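Local structure of arginyl-tRNA synthetase, putative (Plasmodium falciparum, 5JLD) at residues A[43-48]-A[522-527]; A[257-262]-A[270-275]; A[311-316]-A[323-328]. The protein probably catalyses the ATP-dependent attachment of L-arginine to tRNA(Arg), as a class I aminoacyl-tRNA synthetase of the malaria parasite. One frame throughout, in Å; residues are numbered along the deposited sequence.

Interaction 1: residues A[43-48]-A[522-527]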
loop_
_atom_site.group_PDB
_atom_site.type_symbol
_atom_site.label_atom_id
_atom_site.label_comp_id
_atom_site.label_asym_id
_atom_site.label_seq_id
_atom_site.Cartn_x
_atom_site.Cartn_y
_atom_site.Cartn_z
ATOM N N GLY A 43 -24.893 -13.464 -8.280
ATOM C CA GLY A 43 -24.860 -13.371 -6.834
ATOM C C GLY A 43 -23.929 -12.295 -6.317
ATOM O O GLY A 43 -23.407 -11.494 -7.092
ATOM N N HIS A 44 -23.728 -12.290 -5.001
ATOM C CA HIS A 44 -22.816 -11.353 -4.359
ATOM C C HIS A 44 -21.553 -12.081 -3.895
ATOM O O HIS A 44 -20.430 -11.716 -4.273
ATOM C CB HIS A 44 -23.507 -10.650 -3.188
ATOM C CG HIS A 44 -24.680 -9.813 -3.594
ATOM N ND1 HIS A 44 -25.583 -9.296 -2.689
ATOM C CD2 HIS A 44 -25.094 -9.388 -4.818
ATOM C CE1 HIS A 44 -26.494 -8.591 -3.330
ATOM N NE2 HIS A 44 -26.217 -8.627 -4.623
ATOM N N TYR A 45 -21.740 -13.107 -3.076
ATOM C CA TYR A 45 -20.608 -13.910 -2.624
ATOM C C TYR A 45 -20.836 -15.360 -3.021
ATOM O O TYR A 45 -21.931 -15.740 -3.437
ATOM C CB TYR A 45 -20.409 -13.791 -1.102
ATOM C CG TYR A 45 -19.822 -12.471 -0.649
ATOM C CD1 TYR A 45 -20.623 -11.351 -0.536
ATOM C CD2 TYR A 45 -18.466 -12.351 -0.326
ATOM C CE1 TYR A 45 -20.113 -10.137 -0.134
ATOM C CE2 TYR A 45 -17.934 -11.129 0.100
ATOM C CZ TYR A 45 -18.776 -10.028 0.189
ATOM O OH TYR A 45 -18.313 -8.809 0.596
ATOM N N GLN A 46 -19.802 -16.169 -2.853
ATOM C CA GLN A 46 -19.788 -17.530 -3.336
ATOM C C GLN A 46 -18.816 -18.396 -2.538
ATOM O O GLN A 46 -17.766 -17.919 -2.107
ATOM C CB GLN A 46 -19.401 -17.526 -4.801
ATOM C CG GLN A 46 -18.936 -18.844 -5.357
ATOM C CD GLN A 46 -18.784 -18.750 -6.848
ATOM O OE1 GLN A 46 -19.398 -17.884 -7.480
ATOM N NE2 GLN A 46 -17.938 -19.607 -7.424
ATOM N N CYS A 47 -19.171 -19.659 -2.335
ATOM C CA CYS A 47 -18.320 -20.599 -1.625
ATOM C C CYS A 47 -18.239 -21.893 -2.413
ATOM O O CYS A 47 -19.259 -22.436 -2.843
ATOM C CB CYS A 47 -18.844 -20.858 -0.214
ATOM S SG CYS A 47 -18.022 -22.251 0.611
ATOM N N ASN A 48 -17.019 -22.383 -2.602
ATOM C CA ASN A 48 -16.766 -23.480 -3.522
ATOM C C ASN A 48 -16.428 -24.805 -2.848
ATOM O O ASN A 48 -16.149 -25.800 -3.537
ATOM C CB ASN A 48 -15.639 -23.089 -4.488
ATOM C CG ASN A 48 -16.148 -22.281 -5.670
ATOM O OD1 ASN A 48 -16.736 -21.218 -5.504
ATOM N ND2 ASN A 48 -15.945 -22.799 -6.870
ATOM N N PHE A 522 -15.846 -2.597 1.345
ATOM C CA PHE A 522 -14.626 -1.857 1.681
ATOM C C PHE A 522 -13.705 -2.626 2.666
ATOM O O PHE A 522 -12.533 -2.794 2.379
ATOM C CB PHE A 522 -15.010 -0.464 2.225
ATOM C CG PHE A 522 -13.872 0.529 2.262
ATOM C CD1 PHE A 522 -13.039 0.693 1.173
ATOM C CD2 PHE A 522 -13.658 1.320 3.388
ATOM C CE1 PHE A 522 -11.999 1.622 1.198
ATOM C CE2 PHE A 522 -12.629 2.255 3.422
ATOM C CZ PHE A 522 -11.790 2.405 2.323
ATOM N N PRO A 523 -14.249 -3.164 3.776
ATOM C CA PRO A 523 -13.358 -3.900 4.689
ATOM C C PRO A 523 -12.651 -5.115 4.075
ATOM O O PRO A 523 -11.547 -5.455 4.535
ATOM C CB PRO A 523 -14.304 -4.344 5.811
ATOM C CG PRO A 523 -15.393 -3.306 5.796
ATOM C CD PRO A 523 -15.612 -3.046 4.335
ATOM N N ASP A 524 -13.264 -5.746 3.065
ATOM C CA ASP A 524 -12.654 -6.895 2.399
ATOM C C ASP A 524 -11.303 -6.498 1.785
ATOM O O ASP A 524 -10.345 -7.285 1.775
ATOM C CB ASP A 524 -13.567 -7.460 1.293
ATOM C CG ASP A 524 -14.948 -7.914 1.809
ATOM O OD1 ASP A 524 -15.216 -7.950 3.027
ATOM O OD2 ASP A 524 -15.779 -8.253 0.969
ATOM N N ILE A 525 -11.248 -5.275 1.262
ATOM C CA ILE A 525 -10.033 -4.761 0.627
ATOM C C ILE A 525 -8.870 -4.756 1.632
ATOM O O ILE A 525 -7.753 -5.179 1.320
ATOM C CB ILE A 525 -10.237 -3.340 0.069
ATOM C CG1 ILE A 525 -11.405 -3.304 -0.931
ATOM C CG2 ILE A 525 -8.949 -2.827 -0.572
ATOM C CD1 ILE A 525 -11.154 -4.174 -2.158
ATOM N N PHE A 526 -9.154 -4.303 2.848
ATOM C CA PHE A 526 -8.128 -4.214 3.878
ATOM C C PHE A 526 -7.765 -5.601 4.374
ATOM O O PHE A 526 -6.577 -5.921 4.556
ATOM C CB PHE A 526 -8.600 -3.317 5.011
ATOM C CG PHE A 526 -8.769 -1.897 4.583
ATOM C CD1 PHE A 526 -7.695 -1.018 4.609
ATOM C CD2 PHE A 526 -9.987 -1.449 4.094
ATOM C CE1 PHE A 526 -7.840 0.294 4.182
ATOM C CE2 PHE A 526 -10.142 -0.136 3.662
ATOM C CZ PHE A 526 -9.070 0.735 3.704
ATOM N N TYR A 527 -8.794 -6.434 4.544
ATOM C CA TYR A 527 -8.578 -7.833 4.889
ATOM C C TYR A 527 -7.563 -8.494 3.948
ATOM O O TYR A 527 -6.631 -9.183 4.396
ATOM C CB TYR A 527 -9.913 -8.588 4.863
ATOM C CG TYR A 527 -9.800 -10.086 4.936
ATOM C CD1 TYR A 527 -9.456 -10.723 6.127
ATOM C CD2 TYR A 527 -10.049 -10.874 3.813
ATOM C CE1 TYR A 527 -9.361 -12.116 6.201
ATOM C CE2 TYR A 527 -9.976 -12.268 3.880
ATOM C CZ TYR A 527 -9.629 -12.879 5.072
ATOM O OH TYR A 527 -9.535 -14.246 5.133
#

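Interaction 2: residues A[257-262]-A[270-275]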
loop_
_atom_site.group_PDB
_atom_site.type_symbol
_atom_site.label_atom_id
_atom_site.label_comp_id
_atom_site.label_asym_id
_atom_site.label_seq_id
_atom_site.Cartn_x
_atom_site.Cartn_y
_atom_site.Cartn_z
ATOM N N LYS A 257 18.427 17.659 1.352
ATOM C CA LYS A 257 17.569 18.788 0.972
ATOM C C LYS A 257 16.972 18.538 -0.417
ATOM O O LYS A 257 15.752 18.772 -0.661
ATOM C CB LYS A 257 18.327 20.111 0.994
ATOM N N GLU A 258 17.820 18.031 -1.317
ATOM C CA GLU A 258 17.330 17.751 -2.676
ATOM C C GLU A 258 16.181 16.717 -2.668
ATOM O O GLU A 258 15.137 16.914 -3.298
ATOM C CB GLU A 258 18.472 17.268 -3.569
ATOM C CG GLU A 258 18.363 17.741 -5.008
ATOM C CD GLU A 258 18.565 19.244 -5.136
ATOM O OE1 GLU A 258 19.511 19.778 -4.513
ATOM O OE2 GLU A 258 17.776 19.897 -5.851
ATOM N N PHE A 259 16.375 15.628 -1.937
ATOM C CA PHE A 259 15.364 14.592 -1.805
ATOM C C PHE A 259 14.077 15.167 -1.193
ATOM O O PHE A 259 12.951 14.817 -1.612
ATOM C CB PHE A 259 15.889 13.425 -0.949
ATOM C CG PHE A 259 17.131 12.745 -1.507
ATOM C CD1 PHE A 259 17.483 12.878 -2.847
ATOM C CD2 PHE A 259 17.946 11.977 -0.680
ATOM C CE1 PHE A 259 18.625 12.258 -3.356
ATOM C CE2 PHE A 259 19.091 11.343 -1.177
ATOM C CZ PHE A 259 19.430 11.485 -2.520
ATOM N N ASP A 260 14.247 16.066 -0.224
ATOM C CA ASP A 260 13.109 16.606 0.518
ATOM C C ASP A 260 12.229 17.481 -0.365
ATOM O O ASP A 260 11.006 17.484 -0.195
ATOM C CB ASP A 260 13.564 17.402 1.744
ATOM C CG ASP A 260 14.065 16.504 2.877
ATOM O OD1 ASP A 260 14.162 15.274 2.672
ATOM O OD2 ASP A 260 14.386 17.033 3.965
ATOM N N LYS A 261 12.833 18.223 -1.293
ATOM C CA LYS A 261 11.987 18.938 -2.258
ATOM C C LYS A 261 10.962 17.991 -2.937
ATOM O O LYS A 261 9.739 18.263 -2.974
ATOM C CB LYS A 261 12.848 19.630 -3.315
ATOM C CG LYS A 261 13.712 20.765 -2.773
ATOM C CD LYS A 261 14.880 21.064 -3.707
ATOM C CE LYS A 261 15.425 22.487 -3.534
ATOM N NZ LYS A 261 15.221 23.037 -2.160
ATOM N N LEU A 262 11.464 16.869 -3.446
ATOM C CA LEU A 262 10.611 15.873 -4.069
ATOM C C LEU A 262 9.560 15.338 -3.083
ATOM O O LEU A 262 8.351 15.307 -3.385
ATOM C CB LEU A 262 11.438 14.713 -4.613
ATOM C CG LEU A 262 10.600 13.571 -5.202
ATOM C CD1 LEU A 262 9.860 14.039 -6.463
ATOM C CD2 LEU A 262 11.445 12.347 -5.487
ATOM N N LEU A 270 8.639 10.864 5.660
ATOM C CA LEU A 270 9.342 9.696 6.175
ATOM C C LEU A 270 10.687 10.026 6.799
ATOM O O LEU A 270 11.318 11.029 6.472
ATOM C CB LEU A 270 9.512 8.639 5.083
ATOM C CG LEU A 270 9.925 9.060 3.668
ATOM C CD1 LEU A 270 11.245 9.598 3.522
ATOM C CD2 LEU A 270 9.898 7.765 2.865
ATOM N N GLU A 271 11.109 9.161 7.708
ATOM C CA GLU A 271 12.236 9.453 8.580
ATOM C C GLU A 271 13.534 8.873 8.044
ATOM O O GLU A 271 13.648 7.660 7.878
ATOM C CB GLU A 271 11.969 8.899 9.989
ATOM C CG GLU A 271 13.211 8.962 10.888
ATOM C CD GLU A 271 12.998 8.386 12.281
ATOM O OE1 GLU A 271 12.024 7.629 12.481
ATOM O OE2 GLU A 271 13.820 8.693 13.177
ATOM N N TYR A 272 14.518 9.733 7.778
ATOM C CA TYR A 272 15.855 9.249 7.429
ATOM C C TYR A 272 16.426 8.366 8.535
ATOM O O TYR A 272 16.619 8.821 9.654
ATOM C CB TYR A 272 16.827 10.410 7.160
ATOM C CG TYR A 272 16.514 11.178 5.910
ATOM C CD1 TYR A 272 16.632 10.575 4.657
ATOM C CD2 TYR A 272 16.080 12.502 5.969
ATOM C CE1 TYR A 272 16.343 11.268 3.498
ATOM C CE2 TYR A 272 15.772 13.204 4.809
ATOM C CZ TYR A 272 15.922 12.583 3.576
ATOM O OH TYR A 272 15.636 13.272 2.416
ATOM N N VAL A 273 16.672 7.103 8.212
ATOM C CA VAL A 273 17.434 6.202 9.070
ATOM C C VAL A 273 18.437 5.478 8.172
ATOM O O VAL A 273 18.194 4.368 7.713
ATOM C CB VAL A 273 16.526 5.187 9.816
ATOM C CG1 VAL A 273 17.351 4.340 10.762
ATOM C CG2 VAL A 273 15.419 5.910 10.586
ATOM N N GLY A 274 19.557 6.130 7.892
ATOM C CA GLY A 274 20.487 5.622 6.897
ATOM C C GLY A 274 21.260 4.391 7.319
ATOM O O GLY A 274 21.148 3.935 8.454
ATOM N N GLU A 275 22.040 3.847 6.392
ATOM C CA GLU A 275 23.013 2.810 6.714
ATOM C C GLU A 275 23.940 3.242 7.869
ATOM O O GLU A 275 24.229 2.454 8.771
ATOM C CB GLU A 275 23.843 2.467 5.468
ATOM C CG GLU A 275 23.021 1.787 4.372
ATOM C CD GLU A 275 23.721 1.733 3.022
ATOM O OE1 GLU A 275 24.709 2.476 2.806
ATOM O OE2 GLU A 275 23.249 0.955 2.162
#

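Interaction 3: residues A[311-316]-A[323-328]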
loop_
_atom_site.group_PDB
_atom_site.type_symbol
_atom_site.label_atom_id
_atom_site.label_comp_id
_atom_site.label_asym_id
_atom_site.label_seq_id
_atom_site.Cartn_x
_atom_site.Cartn_y
_atom_site.Cartn_z
ATOM N N VAL A 311 22.404 -18.515 -2.550
ATOM C CA VAL A 311 23.303 -17.403 -2.262
ATOM C C VAL A 311 23.350 -17.068 -0.772
ATOM O O VAL A 311 22.328 -16.727 -0.173
ATOM C CB VAL A 311 22.904 -16.140 -3.050
ATOM C CG1 VAL A 311 23.836 -14.971 -2.696
ATOM C CG2 VAL A 311 22.945 -16.420 -4.552
ATOM N N PRO A 312 24.540 -17.177 -0.167
ATOM C CA PRO A 312 24.714 -16.840 1.255
ATOM C C PRO A 312 24.679 -15.332 1.553
ATOM O O PRO A 312 24.917 -14.511 0.663
ATOM C CB PRO A 312 26.103 -17.406 1.568
ATOM C CG PRO A 312 26.822 -17.292 0.274
ATOM C CD PRO A 312 25.815 -17.571 -0.794
ATOM N N LEU A 313 24.378 -14.975 2.798
ATOM C CA LEU A 313 24.611 -13.601 3.262
ATOM C C LEU A 313 26.076 -13.432 3.683
ATOM O O LEU A 313 26.608 -14.227 4.453
ATOM C CB LEU A 313 23.677 -13.243 4.421
ATOM C CG LEU A 313 22.181 -13.441 4.117
ATOM C CD1 LEU A 313 21.314 -13.162 5.357
ATOM C CD2 LEU A 313 21.726 -12.579 2.932
ATOM N N PHE A 314 26.733 -12.402 3.168
ATOM C CA PHE A 314 28.116 -12.129 3.563
ATOM C C PHE A 314 28.122 -11.125 4.727
ATOM O O PHE A 314 27.717 -9.968 4.578
ATOM C CB PHE A 314 28.922 -11.632 2.359
ATOM C CG PHE A 314 29.010 -12.648 1.233
ATOM C CD1 PHE A 314 27.939 -12.840 0.365
ATOM C CD2 PHE A 314 30.154 -13.413 1.052
ATOM C CE1 PHE A 314 28.009 -13.773 -0.662
ATOM C CE2 PHE A 314 30.233 -14.353 0.020
ATOM C CZ PHE A 314 29.160 -14.531 -0.835
ATOM N N LEU A 315 28.536 -11.595 5.898
ATOM C CA LEU A 315 28.413 -10.802 7.120
ATOM C C LEU A 315 29.759 -10.266 7.625
ATOM O O LEU A 315 29.832 -9.160 8.150
ATOM C CB LEU A 315 27.715 -11.629 8.203
ATOM C CG LEU A 315 26.325 -12.109 7.738
ATOM C CD1 LEU A 315 25.607 -12.930 8.796
ATOM C CD2 LEU A 315 25.472 -10.922 7.333
ATOM N N GLN A 316 30.826 -11.041 7.465
ATOM C CA GLN A 316 32.154 -10.513 7.758
ATOM C C GLN A 316 33.095 -10.879 6.622
ATOM O O GLN A 316 33.132 -12.029 6.213
ATOM C CB GLN A 316 32.682 -11.039 9.102
ATOM C CG GLN A 316 34.133 -10.604 9.432
ATOM C CD GLN A 316 34.541 -10.897 10.887
ATOM O OE1 GLN A 316 33.801 -10.600 11.838
ATOM N NE2 GLN A 316 35.727 -11.479 11.059
ATOM N N GLY A 323 30.674 -7.310 6.291
ATOM C CA GLY A 323 30.206 -7.796 4.991
ATOM C C GLY A 323 29.056 -6.967 4.444
ATOM O O GLY A 323 28.351 -6.307 5.212
ATOM N N TYR A 324 28.830 -6.992 3.132
ATOM C CA TYR A 324 27.843 -6.067 2.576
ATOM C C TYR A 324 26.384 -6.457 2.877
ATOM O O TYR A 324 25.464 -5.730 2.505
ATOM C CB TYR A 324 28.046 -5.872 1.063
ATOM C CG TYR A 324 28.013 -7.087 0.148
ATOM C CD1 TYR A 324 26.837 -7.810 -0.062
ATOM C CD2 TYR A 324 29.150 -7.462 -0.572
ATOM C CE1 TYR A 324 26.806 -8.906 -0.930
ATOM C CE2 TYR A 324 29.133 -8.553 -1.437
ATOM C CZ TYR A 324 27.956 -9.271 -1.613
ATOM O OH TYR A 324 27.937 -10.349 -2.469
ATOM N N ASP A 325 26.181 -7.561 3.591
ATOM C CA ASP A 325 24.834 -7.945 4.017
ATOM C C ASP A 325 24.603 -7.665 5.508
ATOM O O ASP A 325 23.515 -7.920 6.036
ATOM C CB ASP A 325 24.593 -9.428 3.702
ATOM C CG ASP A 325 24.517 -9.692 2.213
ATOM O OD1 ASP A 325 23.795 -8.935 1.538
ATOM O OD2 ASP A 325 25.205 -10.619 1.712
ATOM N N SER A 326 25.629 -7.135 6.177
ATOM C CA SER A 326 25.593 -6.934 7.631
ATOM C C SER A 326 24.638 -5.808 8.025
ATOM O O SER A 326 23.929 -5.895 9.035
ATOM C CB SER A 326 27.000 -6.642 8.164
ATOM O OG SER A 326 27.586 -5.528 7.502
ATOM N N THR A 327 24.584 -4.758 7.213
ATOM C CA THR A 327 23.666 -3.651 7.503
ATOM C C THR A 327 22.183 -4.076 7.491
ATOM O O THR A 327 21.413 -3.656 8.356
ATOM C CB THR A 327 23.860 -2.482 6.508
ATOM O OG1 THR A 327 25.175 -1.934 6.669
ATOM C CG2 THR A 327 22.827 -1.384 6.750
ATOM N N ASP A 328 21.766 -4.904 6.539
ATOM C CA ASP A 328 20.329 -5.265 6.477
ATOM C C ASP A 328 19.936 -6.116 7.693
ATOM O O ASP A 328 18.903 -5.888 8.353
ATOM C CB ASP A 328 20.014 -6.008 5.187
ATOM C CG ASP A 328 20.069 -5.110 3.963
ATOM O OD1 ASP A 328 19.903 -3.882 4.102
ATOM O OD2 ASP A 328 20.256 -5.640 2.852
HETATM O O HOH W 1 24.312 -11.961 -0.494
#

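Interaction 1: residues A[43-48]-A[522-527]
The phenol of Y45 and the carboxylate of D524 are joined by a single hydrogen bond, Y45 OH donating to D524 OD2 over 2.6 Å. The bond uses the syn lone pair of OD2, and the oxygen lies at the edge of the tyrosine ring, in its plane. The carboxylate is turned steeply against that ring, the two planes standing 78° apart. The backbones stay well separated, the CA atoms of Y45 and D524 being 11.7 Å apart, and the two side chains bridge the distance from opposite directions. A second phenol, that of Y37, also bonds to D524 OD2, while D524 OD1 accepts from the backbone N of T11, near the start of helix 10-25. Y45 itself packs on I10, T11 and I14 of that helix. In the backbone, H44 and Y45 both face V95, a classic beta bulge of the four-stranded antiparallel sheet. Strand 45-47 belongs to the N-terminal domain and helix 522-532 to the DALR anticodon-binding domain, so one buried aspartate ties together parts far apart in sequence. Two hydroxyls and a backbone N-H divided over its two oxygens would favour the ionised carboxylate and fix its rotation.

Interaction 2: residues A[257-262]-A[270-275]
Y272 sends its ring toward helix 242-265 with CG anti to its own carbonyl carbon (chi1 -69°), and D260 takes the corresponding rotamer (chi1 -74°), which brings its carboxylate out to meet the phenol from the opposite direction. The terminal hydroxyl, Y272 OH, donates to D260 OD1 over a very short 2.5 Å. Carboxylate and ring are nearly coplanar, 19° apart, and OD1 lies near the ring plane at its edge. The same oxygen therefore also comes 3.4 Å from Y272 CE2, while D260 OD2 stays farther off, 4.2 Å from that carbon. F259, the residue before D260, approaches the hydroxyl from another side: its CB lies 3.4 Å from Y272 OH, and that oxygen sits near the plane of the phenylalanine ring, at its edge. The contact joins the C-terminal part of helix 242-265 to the edge strand that follows it, 271-272, which runs parallel to strand 171-176 at the border of the five-stranded parallel sheet of the catalytic domain, the Rossmann-type nucleotide-binding fold of class I synthetases. E271 makes backbone hydrogen bonds with R174 and N176 of that neighbouring strand. Y272 packs between the two elements, resting on N176 of the sheet and on K256 and Y263 of the helix. The F259 side chain also packs on P141 and M147.

Interaction 3: residues A[311-316]-A[323-328]
The ring of F314 has D325 OD2 and an ordered water at its edge, both in its plane, while the Y324 ring lies alongside and points the same way. The two aromatic planes are inclined at 38° with centroids 5.6 Å apart, and the closest touch is F314 CD1 to Y324 OH at 3.8 Å. Y324 CB leads away from the strand; its chi1 of 57° places CG between the backbone N and the carbonyl carbon, from where the ring returns to F314. The carboxylate of D325 reaches the strand backbone, where F314 N donates to OD2 over 2.8 Å, on the anti lone pair, 164° at the hydrogen. In return D325 N donates to F314 O at 3.0 Å, joining the two residues both ways. The water donates to D325 OD2 and to P312 O, bridging the carboxylate to the residue before the strand. G323 N bonds to L315 O over 2.8 Å from well above the carbonyl plane, and G323 CA makes a CA-H...O contact with F314 O. G323 opens a type I turn to S326, whose OG and N both bond G323 O as helix 326-337 begins. L313 CB and L315 CD2 each pack against D325 CB at 4.0 Å, L315 also touching helix 282-292. Strand 313-316 is the outer strand of a three-stranded antiparallel sheet, where L315 and Q316 face I302 in a classic beta bulge. With a backbone N-H and a water both donating to it, D325 OD2 would hold a negative charge readily, and the paired bonds tie the turn leading into helix 326-337 to the strand.

How the interactions relate
Interactions 2 and 3 both belong to the class I catalytic domain. Their centres are 25 Å apart, yet they touch where E275 CG packs on T327 CG2 at 4.0 Å, so the segment leaving edge strand 271-272 meets the first turn of helix 326-337. In class I synthetases the active site lies at the C-terminal ends of the parallel strands, so interaction 2 is attached to the edge of the catalytic core. Interaction 1 joins the N-terminal and anticodon-binding domains, probably far from that site; its centre is 39 Å from that of interaction 2, across the chain's centre, and 42 Å from that of interaction 3, with nearest atoms about 19 and 26 Å away.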